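Local coordinates for ThiJ/pfpI family protein (Bacillus anthracis, PDB 3EFE), which is of unknown function but belongs to the DJ-1/ThiJ/PfpI family, whose members include chaperones, proteases and related enzymes, at residues D[6-11]-D[75-80]; D[10-15]-D[43-48]; D[118-123]-D[140-145]. All coordinates share one frame; numbering follows the deposited sequence.

Contact 1 of 3, residues D[6-11]-D[75-80]; sequences KKAFLY and KDLLIL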
loop_
_atom_site.group_PDB
_atom_site.type_symbol
_atom_site.label_atom_id
_atom_site.label_comp_id
_atom_site.label_asym_id
_atom_site.label_seq_id
_atom_site.Cartn_x
_atom_site.Cartn_y
_atom_site.Cartn_z
ATOM N N LYS D 6 -4.961 -22.244 2.958
ATOM C CA LYS D 6 -4.007 -22.566 4.024
ATOM C C LYS D 6 -2.720 -21.748 3.931
ATOM O O LYS D 6 -2.157 -21.395 4.964
ATOM C CB LYS D 6 -3.724 -24.077 4.071
ATOM C CG LYS D 6 -4.922 -24.859 4.618
ATOM C CD LYS D 6 -4.620 -26.330 5.015
ATOM C CE LYS D 6 -5.493 -26.797 6.197
ATOM N NZ LYS D 6 -4.706 -26.769 7.518
ATOM N N LYS D 7 -2.257 -21.409 2.729
ATOM C CA LYS D 7 -1.084 -20.513 2.598
ATOM C C LYS D 7 -1.369 -19.343 1.670
ATOM O O LYS D 7 -2.259 -19.415 0.866
ATOM C CB LYS D 7 0.137 -21.302 2.151
ATOM C CG LYS D 7 0.225 -22.614 2.940
ATOM C CD LYS D 7 1.620 -23.155 3.037
ATOM C CE LYS D 7 1.650 -24.338 4.004
ATOM N NZ LYS D 7 0.751 -25.483 3.541
ATOM N N ALA D 8 -0.668 -18.243 1.878
ATOM C CA ALA D 8 -0.750 -17.072 1.051
ATOM C C ALA D 8 0.664 -16.719 0.688
ATOM O O ALA D 8 1.501 -16.615 1.523
ATOM C CB ALA D 8 -1.446 -15.919 1.746
ATOM N N PHE D 9 0.901 -16.633 -0.609
ATOM C CA PHE D 9 2.208 -16.248 -1.172
ATOM C C PHE D 9 2.144 -14.896 -1.821
ATOM O O PHE D 9 1.196 -14.606 -2.526
ATOM C CB PHE D 9 2.655 -17.276 -2.202
ATOM C CG PHE D 9 2.901 -18.633 -1.600
ATOM C CD1 PHE D 9 4.016 -18.853 -0.802
ATOM C CD2 PHE D 9 2.028 -19.653 -1.816
ATOM C CE1 PHE D 9 4.273 -20.056 -0.263
ATOM C CE2 PHE D 9 2.260 -20.929 -1.233
ATOM C CZ PHE D 9 3.415 -21.094 -0.446
ATOM N N LEU D 10 3.142 -14.048 -1.563
ATOM C CA LEU D 10 3.294 -12.850 -2.363
ATOM C C LEU D 10 4.586 -12.970 -3.128
ATOM O O LEU D 10 5.691 -12.976 -2.567
ATOM C CB LEU D 10 3.303 -11.619 -1.457
ATOM C CG LEU D 10 3.574 -10.268 -2.127
ATOM C CD1 LEU D 10 2.344 -9.794 -2.958
ATOM C CD2 LEU D 10 4.131 -9.243 -1.120
ATOM N N TYR D 11 4.484 -12.988 -4.431
ATOM C CA TYR D 11 5.693 -12.869 -5.281
ATOM C C TYR D 11 6.343 -11.500 -5.170
ATOM O O TYR D 11 5.712 -10.458 -5.472
ATOM C CB TYR D 11 5.331 -13.254 -6.713
ATOM C CG TYR D 11 6.498 -13.287 -7.673
ATOM C CD1 TYR D 11 7.571 -14.167 -7.487
ATOM C CD2 TYR D 11 6.508 -12.457 -8.789
ATOM C CE1 TYR D 11 8.641 -14.182 -8.402
ATOM C CE2 TYR D 11 7.526 -12.491 -9.694
ATOM C CZ TYR D 11 8.610 -13.339 -9.490
ATOM O OH TYR D 11 9.647 -13.308 -10.415
ATOM N N LYS D 75 -6.328 -24.360 -3.659
ATOM C CA LYS D 75 -6.732 -23.346 -2.682
ATOM C C LYS D 75 -5.630 -22.543 -1.924
ATOM O O LYS D 75 -5.998 -21.748 -1.037
ATOM C CB LYS D 75 -7.679 -23.931 -1.678
ATOM C CG LYS D 75 -8.750 -24.854 -2.223
ATOM C CD LYS D 75 -9.466 -24.407 -3.508
ATOM C CE LYS D 75 -10.522 -25.504 -3.978
ATOM N NZ LYS D 75 -10.024 -26.971 -3.941
ATOM N N ASP D 76 -4.328 -22.694 -2.262
ATOM C CA ASP D 76 -3.310 -21.757 -1.747
ATOM C C ASP D 76 -3.668 -20.421 -2.375
ATOM O O ASP D 76 -4.489 -20.364 -3.276
ATOM C CB ASP D 76 -1.865 -22.193 -2.087
ATOM C CG ASP D 76 -1.294 -23.299 -1.097
ATOM O OD1 ASP D 76 -1.903 -23.442 -0.008
ATOM O OD2 ASP D 76 -0.244 -23.976 -1.385
ATOM N N LEU D 77 -3.095 -19.346 -1.876
ATOM C CA LEU D 77 -3.235 -18.009 -2.510
ATOM C C LEU D 77 -1.884 -17.543 -3.006
ATOM O O LEU D 77 -0.906 -17.527 -2.230
ATOM C CB LEU D 77 -3.880 -16.935 -1.569
ATOM C CG LEU D 77 -3.911 -15.428 -2.063
ATOM C CD1 LEU D 77 -4.935 -15.140 -3.223
ATOM C CD2 LEU D 77 -4.159 -14.482 -0.825
ATOM N N LEU D 78 -1.848 -17.157 -4.284
ATOM C CA LEU D 78 -0.663 -16.491 -4.891
ATOM C C LEU D 78 -0.978 -15.089 -5.401
ATOM O O LEU D 78 -1.713 -14.946 -6.336
ATOM C CB LEU D 78 -0.103 -17.296 -6.054
ATOM C CG LEU D 78 1.156 -16.761 -6.757
ATOM C CD1 LEU D 78 2.377 -16.653 -5.846
ATOM C CD2 LEU D 78 1.445 -17.619 -8.023
ATOM N N ILE D 79 -0.410 -14.066 -4.725
ATOM C CA ILE D 79 -0.518 -12.648 -5.113
ATOM C C ILE D 79 0.616 -12.209 -6.128
ATOM O O ILE D 79 1.847 -12.312 -5.858
ATOM C CB ILE D 79 -0.511 -11.682 -3.870
ATOM C CG1 ILE D 79 -1.571 -12.108 -2.876
ATOM C CG2 ILE D 79 -0.706 -10.186 -4.290
ATOM C CD1 ILE D 79 -1.301 -11.707 -1.399
ATOM N N LEU D 80 0.186 -11.704 -7.277
ATOM C CA LEU D 80 1.138 -11.108 -8.212
ATOM C C LEU D 80 0.895 -9.604 -8.361
ATOM O O LEU D 80 -0.044 -9.181 -9.014
ATOM C CB LEU D 80 1.112 -11.798 -9.556
ATOM C CG LEU D 80 0.885 -13.316 -9.514
ATOM C CD1 LEU D 80 0.347 -13.722 -10.912
ATOM C CD2 LEU D 80 2.144 -14.056 -9.036
HETATM O O HOH W 1 -4.903 -24.178 0.742
#

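Contact 2 of 3, residues D[10-15]-D[43-48]; sequences LYVFNT and VITVGA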
loop_
_atom_site.group_PDB
_atom_site.type_symbol
_atom_site.label_atom_id
_atom_site.label_comp_id
_atom_site.label_asym_id
_atom_site.label_seq_id
_atom_site.Cartn_x
_atom_site.Cartn_y
_atom_site.Cartn_z
ATOM N N LEU D 10 3.142 -14.048 -1.563
ATOM C CA LEU D 10 3.294 -12.850 -2.363
ATOM C C LEU D 10 4.586 -12.970 -3.128
ATOM O O LEU D 10 5.691 -12.976 -2.567
ATOM C CB LEU D 10 3.303 -11.619 -1.457
ATOM C CG LEU D 10 3.574 -10.268 -2.127
ATOM C CD1 LEU D 10 2.344 -9.794 -2.958
ATOM C CD2 LEU D 10 4.131 -9.243 -1.120
ATOM N N TYR D 11 4.484 -12.988 -4.431
ATOM C CA TYR D 11 5.693 -12.869 -5.281
ATOM C C TYR D 11 6.343 -11.500 -5.170
ATOM O O TYR D 11 5.712 -10.458 -5.472
ATOM C CB TYR D 11 5.331 -13.254 -6.713
ATOM C CG TYR D 11 6.498 -13.287 -7.673
ATOM C CD1 TYR D 11 7.571 -14.167 -7.487
ATOM C CD2 TYR D 11 6.508 -12.457 -8.789
ATOM C CE1 TYR D 11 8.641 -14.182 -8.402
ATOM C CE2 TYR D 11 7.526 -12.491 -9.694
ATOM C CZ TYR D 11 8.610 -13.339 -9.490
ATOM O OH TYR D 11 9.647 -13.308 -10.415
ATOM N N VAL D 12 7.600 -11.509 -4.728
ATOM C CA VAL D 12 8.410 -10.282 -4.519
ATOM C C VAL D 12 9.552 -10.169 -5.550
ATOM O O VAL D 12 10.266 -11.137 -5.804
ATOM C CB VAL D 12 8.912 -10.125 -2.969
ATOM C CG1 VAL D 12 7.688 -10.064 -2.048
ATOM C CG2 VAL D 12 9.846 -11.201 -2.556
ATOM N N PHE D 13 9.665 -8.986 -6.165
ATOM C CA PHE D 13 10.629 -8.684 -7.270
ATOM C C PHE D 13 10.968 -7.222 -7.308
ATOM O O PHE D 13 10.171 -6.386 -6.897
ATOM C CB PHE D 13 10.136 -9.101 -8.653
ATOM C CG PHE D 13 8.779 -8.555 -9.015
ATOM C CD1 PHE D 13 8.665 -7.465 -9.833
ATOM C CD2 PHE D 13 7.613 -9.163 -8.527
ATOM C CE1 PHE D 13 7.455 -6.970 -10.149
ATOM C CE2 PHE D 13 6.387 -8.669 -8.824
ATOM C CZ PHE D 13 6.295 -7.570 -9.643
ATOM N N ASN D 14 12.159 -6.914 -7.839
ATOM C CA ASN D 14 12.586 -5.545 -7.935
ATOM C C ASN D 14 11.537 -4.808 -8.695
ATOM O O ASN D 14 11.123 -5.289 -9.742
ATOM C CB ASN D 14 13.870 -5.389 -8.735
ATOM C CG ASN D 14 15.121 -5.825 -7.982
ATOM O OD1 ASN D 14 15.988 -6.412 -8.604
ATOM N ND2 ASN D 14 15.228 -5.548 -6.675
ATOM N N THR D 15 11.129 -3.645 -8.169
ATOM C CA THR D 15 10.213 -2.763 -8.865
ATOM C C THR D 15 8.746 -3.006 -8.467
ATOM O O THR D 15 7.875 -2.315 -8.967
ATOM C CB THR D 15 10.364 -2.900 -10.452
ATOM O OG1 THR D 15 11.491 -2.103 -10.931
ATOM C CG2 THR D 15 9.161 -2.499 -11.131
ATOM N N VAL D 43 1.317 -14.501 5.226
ATOM C CA VAL D 43 1.815 -14.172 3.901
ATOM C C VAL D 43 3.312 -14.531 3.886
ATOM O O VAL D 43 4.116 -14.008 4.673
ATOM C CB VAL D 43 1.530 -12.693 3.531
ATOM C CG1 VAL D 43 2.228 -12.264 2.119
ATOM C CG2 VAL D 43 0.009 -12.438 3.527
ATOM N N ILE D 44 3.650 -15.505 3.039
ATOM C CA ILE D 44 5.057 -15.875 2.730
ATOM C C ILE D 44 5.547 -15.179 1.467
ATOM O O ILE D 44 5.000 -15.364 0.360
ATOM C CB ILE D 44 5.246 -17.408 2.566
ATOM C CG1 ILE D 44 4.607 -18.151 3.749
ATOM C CG2 ILE D 44 6.779 -17.755 2.476
ATOM C CD1 ILE D 44 3.968 -19.499 3.371
ATOM N N THR D 45 6.564 -14.359 1.589
ATOM C CA THR D 45 7.093 -13.706 0.395
ATOM C C THR D 45 7.956 -14.715 -0.422
ATOM O O THR D 45 8.785 -15.414 0.149
ATOM C CB THR D 45 7.837 -12.362 0.690
ATOM O OG1 THR D 45 8.984 -12.588 1.464
ATOM C CG2 THR D 45 6.947 -11.374 1.412
ATOM N N VAL D 46 7.698 -14.825 -1.736
ATOM C CA VAL D 46 8.498 -15.709 -2.597
ATOM C C VAL D 46 9.179 -14.950 -3.734
ATOM O O VAL D 46 8.571 -14.193 -4.418
ATOM C CB VAL D 46 7.771 -16.972 -3.122
ATOM C CG1 VAL D 46 6.261 -16.921 -3.040
ATOM C CG2 VAL D 46 8.227 -17.261 -4.529
ATOM N N GLY D 47 10.489 -15.111 -3.848
ATOM C CA GLY D 47 11.315 -14.391 -4.800
ATOM C C GLY D 47 11.621 -15.336 -5.914
ATOM O O GLY D 47 11.390 -16.568 -5.760
ATOM N N ALA D 48 12.110 -14.788 -7.037
ATOM C CA ALA D 48 12.645 -15.636 -8.135
ATOM C C ALA D 48 13.814 -16.432 -7.573
ATOM O O ALA D 48 14.040 -17.552 -7.996
ATOM C CB ALA D 48 13.093 -14.814 -9.379
HETATM O O HOH W 2 12.695 -12.101 -7.082
#

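Contact 3 of 3, residues D[118-123]-D[140-145]; sequences LANMGY and VCPNYK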
loop_
_atom_site.group_PDB
_atom_site.type_symbol
_atom_site.label_atom_id
_atom_site.label_comp_id
_atom_site.label_asym_id
_atom_site.label_seq_id
_atom_site.Cartn_x
_atom_site.Cartn_y
_atom_site.Cartn_z
ATOM N N LEU D 118 0.231 -12.658 -17.534
ATOM C CA LEU D 118 -0.684 -13.750 -17.665
ATOM C C LEU D 118 -1.376 -13.756 -19.009
ATOM O O LEU D 118 -1.556 -14.804 -19.616
ATOM C CB LEU D 118 -1.772 -13.665 -16.569
ATOM C CG LEU D 118 -1.617 -14.395 -15.231
ATOM C CD1 LEU D 118 -0.236 -14.358 -14.683
ATOM C CD2 LEU D 118 -2.563 -13.810 -14.234
ATOM N N ALA D 119 -1.874 -12.601 -19.421
ATOM C CA ALA D 119 -2.453 -12.444 -20.761
ATOM C C ALA D 119 -1.503 -12.964 -21.851
ATOM O O ALA D 119 -1.900 -13.714 -22.744
ATOM C CB ALA D 119 -2.808 -10.990 -21.007
ATOM N N ASN D 120 -0.229 -12.627 -21.764
ATOM C CA ASN D 120 0.713 -13.162 -22.744
ATOM C C ASN D 120 1.107 -14.641 -22.665
ATOM O O ASN D 120 1.858 -15.117 -23.517
ATOM C CB ASN D 120 1.988 -12.336 -22.782
ATOM C CG ASN D 120 2.668 -12.366 -24.200
ATOM O OD1 ASN D 120 3.885 -12.487 -24.313
ATOM N ND2 ASN D 120 1.863 -12.215 -25.249
ATOM N N MET D 121 0.622 -15.377 -21.675
ATOM C CA MET D 121 0.943 -16.825 -21.563
ATOM C C MET D 121 -0.257 -17.690 -21.997
ATOM O O MET D 121 -0.190 -18.936 -22.021
ATOM C CB MET D 121 1.419 -17.166 -20.152
ATOM C CG MET D 121 2.686 -16.525 -19.819
ATOM S SD MET D 121 4.112 -17.509 -20.222
ATOM C CE MET D 121 5.176 -16.137 -20.492
ATOM N N GLY D 122 -1.316 -17.005 -22.407
ATOM C CA GLY D 122 -2.540 -17.632 -22.876
ATOM C C GLY D 122 -3.585 -17.774 -21.808
ATOM O O GLY D 122 -4.753 -18.194 -22.092
ATOM N N TYR D 123 -3.209 -17.459 -20.554
ATOM C CA TYR D 123 -4.069 -17.912 -19.422
ATOM C C TYR D 123 -5.375 -17.136 -19.268
ATOM O O TYR D 123 -6.290 -17.639 -18.615
ATOM C CB TYR D 123 -3.356 -17.887 -18.093
ATOM C CG TYR D 123 -2.002 -18.572 -17.953
ATOM C CD1 TYR D 123 -1.776 -19.832 -18.427
ATOM C CD2 TYR D 123 -0.974 -17.966 -17.217
ATOM C CE1 TYR D 123 -0.543 -20.472 -18.206
ATOM C CE2 TYR D 123 0.251 -18.591 -17.012
ATOM C CZ TYR D 123 0.438 -19.859 -17.487
ATOM O OH TYR D 123 1.653 -20.486 -17.288
ATOM N N VAL D 140 0.706 -5.221 -26.320
ATOM C CA VAL D 140 1.904 -5.620 -25.565
ATOM C C VAL D 140 1.977 -7.153 -25.377
ATOM O O VAL D 140 3.040 -7.659 -25.019
ATOM C CB VAL D 140 1.960 -4.710 -24.274
ATOM C CG1 VAL D 140 3.013 -5.048 -23.365
ATOM C CG2 VAL D 140 1.991 -3.284 -24.695
ATOM N N CYS D 141 0.845 -7.812 -25.713
ATOM C CA CYS D 141 0.688 -9.266 -25.567
ATOM C C CYS D 141 0.252 -9.976 -26.884
ATOM O O CYS D 141 -0.954 -10.241 -27.104
ATOM C CB CYS D 141 -0.353 -9.587 -24.494
ATOM S SG CYS D 141 -0.027 -8.803 -22.924
ATOM N N PRO D 142 1.239 -10.308 -27.752
ATOM C CA PRO D 142 1.036 -11.066 -28.996
ATOM C C PRO D 142 0.195 -12.371 -28.878
ATOM O O PRO D 142 -0.646 -12.630 -29.761
ATOM C CB PRO D 142 2.459 -11.444 -29.445
ATOM C CG PRO D 142 3.413 -10.880 -28.444
ATOM C CD PRO D 142 2.643 -9.902 -27.585
ATOM N N ASN D 143 0.469 -13.194 -27.848
ATOM C CA ASN D 143 -0.225 -14.476 -27.690
ATOM C C ASN D 143 -1.520 -14.414 -26.833
ATOM O O ASN D 143 -1.984 -15.446 -26.331
ATOM C CB ASN D 143 0.690 -15.727 -27.355
ATOM C CG ASN D 143 2.070 -15.389 -26.749
ATOM O OD1 ASN D 143 2.236 -14.405 -26.025
ATOM N ND2 ASN D 143 3.055 -16.276 -26.981
ATOM N N TYR D 144 -2.100 -13.205 -26.731
ATOM C CA TYR D 144 -3.344 -12.952 -25.999
ATOM C C TYR D 144 -4.523 -13.073 -26.925
ATOM O O TYR D 144 -4.591 -12.404 -27.925
ATOM C CB TYR D 144 -3.303 -11.566 -25.337
ATOM C CG TYR D 144 -4.598 -11.061 -24.777
ATOM C CD1 TYR D 144 -5.209 -11.669 -23.699
ATOM C CD2 TYR D 144 -5.198 -9.931 -25.287
ATOM C CE1 TYR D 144 -6.430 -11.181 -23.201
ATOM C CE2 TYR D 144 -6.428 -9.436 -24.761
ATOM C CZ TYR D 144 -7.004 -10.048 -23.726
ATOM O OH TYR D 144 -8.189 -9.518 -23.222
ATOM N N LYS D 145 -5.469 -13.930 -26.592
ATOM C CA LYS D 145 -6.662 -14.137 -27.441
ATOM C C LYS D 145 -7.978 -14.048 -26.642
ATOM O O LYS D 145 -9.044 -14.618 -27.039
ATOM C CB LYS D 145 -6.555 -15.499 -28.161
ATOM C CG LYS D 145 -5.314 -15.711 -29.057
ATOM C CD LYS D 145 -5.100 -17.219 -29.354
ATOM C CE LYS D 145 -3.689 -17.568 -29.891
ATOM N NZ LYS D 145 -3.086 -16.484 -30.761
#

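Contact 1 of 3, residues D[6-11]-D[75-80]
Leu10 and Ile79 meet at their branched ends: the two side chains cross obliquely, and Leu10 CD1 comes to 3.4 Å from Ile79 CG2, tighter than usual for two carbons. The same face of the sheet carries Ala8, whose CB lies 4.0 Å from CD2 of Leu77. On the other face, CB of Phe9 packs against CD1 of Leu78 at 3.7 Å. The Phe9 ring leans back toward the start of the strand, where OD2 of Asp76 approaches CE2 at 3.9 Å in the plane of the ring, at its edge; ring and carboxylate planes stand 76° apart.

Asp76 works with its other oxygen too. Its side chain runs beside that of Lys7, pointing the same way, and OD1 takes a weak hydrogen bond from Lys7 N at 3.4 Å; a water held by Lys6 N donates to the same oxygen. Lys7 NZ stays 4.9 Å from Asp76 OD1, so any attraction between the charges acts without direct contact.

Four backbone bonds zip the strands in parallel, from Leu77 N to Lys7 O, Phe9 N to Leu77 O (2.6 Å), Ile79 N to Phe9 O (2.8 Å) and Tyr11 N to Ile79 O.

These are central strands of the main sheet: 43-47 flanks 8-11 and 107-111 flanks 77-80. Helix 18-30 covers Leu10, Leu77 and Ile79, joined at Leu10 by Leu59 of the second subunit, while helix 92-104 packs on Leu78 and Leu80 from the other face.

Contact 2 of 3, residues D[10-15]-D[43-48]
Leu10 meets the strand 43-47 with both backbone and side chain: its N donates to Ile44 O at 3.0 Å, and its CB rests on CG1 of Val43 at 3.8 Å. Its carbonyl oxygen then accepts from Val46 N at 2.9 Å, and also lies close to the CA of Thr45.

Tyr11 follows on the opposite face, level with Val46. CG stands anti to the backbone N (chi1 -175°), and the ring lies beside the Val46-Ala48 backbone, its CD1 within 3.2 Å of Val46 O. Farther along the same side, CE1 passes near the backbone N of Ala48, and the hydroxyl ends 3.9 Å (OH to CB) from the Ala48 methyl.

Val12 continues the parallel pairing by giving its N to Val46 O at 2.9 Å. Its two methyls split the work: CG1 touches Thr45 CB at 3.6 Å, while CG2 turns to the Val46 carbonyl. Beyond it a water takes over from the direct bonds, donating to Val12 O (2.9 Å) and accepting from Ala48 N. From Phe13 the chain leaves strand 43-47, and the Phe13 ring packs edge-to-face with Trp86 and His91.

The chemistry is thus mostly backbone bonding clothed in apolar carbon. Val46 O accepts from Val12 N and also has a CA-H...O contact from Tyr11, with the ring CD1 close by, and the water satisfies two main-chain groups where the strands part. By contrast, the Tyr11 hydroxyl is buried here and has no hydrogen-bonding partner in the model.

Contact 3 of 3, residues D[118-123]-D[140-145]
Cys141 faces Ala119 and Asn120 just as its own helix, 134-140, comes to an end. Its SG lies anti to the carbonyl carbon (chi1 -54°) and reaches within 4.0 Å of the Ala119 CB, while its CB packs beside the Asn120 side chain. Pro142 comes next, with its CD near the Asn120 side-chain amide.

Asn143 brings its side chain across that of Asn120 at about a right angle, with the amide planes 59° apart. Details of this meeting are doubtful: both amides are probably turned over in the model, and the groups sit too close as built. What can be said is that the two polar ends converge, near the Asn120 carbonyl as well.

Tyr144 closes the type I turn begun at Cys141, its N bonding back to Cys141 O at 3.2 Å. Its CB lies 3.6 Å from Ala119 O, and its CD1 meets the Ala119 CB at 3.7 Å. Leu134 and Thr137 of helix 134-140 pack on the Tyr144 side chain.

The facing segment ends helix 113-119 with a Schellman motif. Gly122 takes the positive phi (95°), and Leu118 O accepts from Met121 N (3.1 Å) and Tyr123 N (3.3 Å), from opposite faces of its plane. Two helix C-termini are thus packed together. Helix 113-119 starts just after strand 107-111, where DJ-1/PfpI relatives carry their nucleophile elbow; this contact is at its other, C-terminal end.

Contacts 1 and 2 sit side by side, their centres 10 Å apart, and share Leu10 and Tyr11: strand 8-11 is paired with 77-80 along one edge and with 43-47 along the other. That makes one continuous run in the parallel part of the mixed sheet, with helix 18-30 making the crossover from 8-11 to 43-47; Phe9 also packs on Ile44 and Val46. Contact 3 comes later in the chain, about 22 Å from both centres, where helices 113-119 and 134-140 end. It touches contact 1 through Leu80 and Leu118, while contact 2 stays about 9 Å away at the nearest atoms. Together they run from the sheet core to the outer helices of this alpha/beta fold.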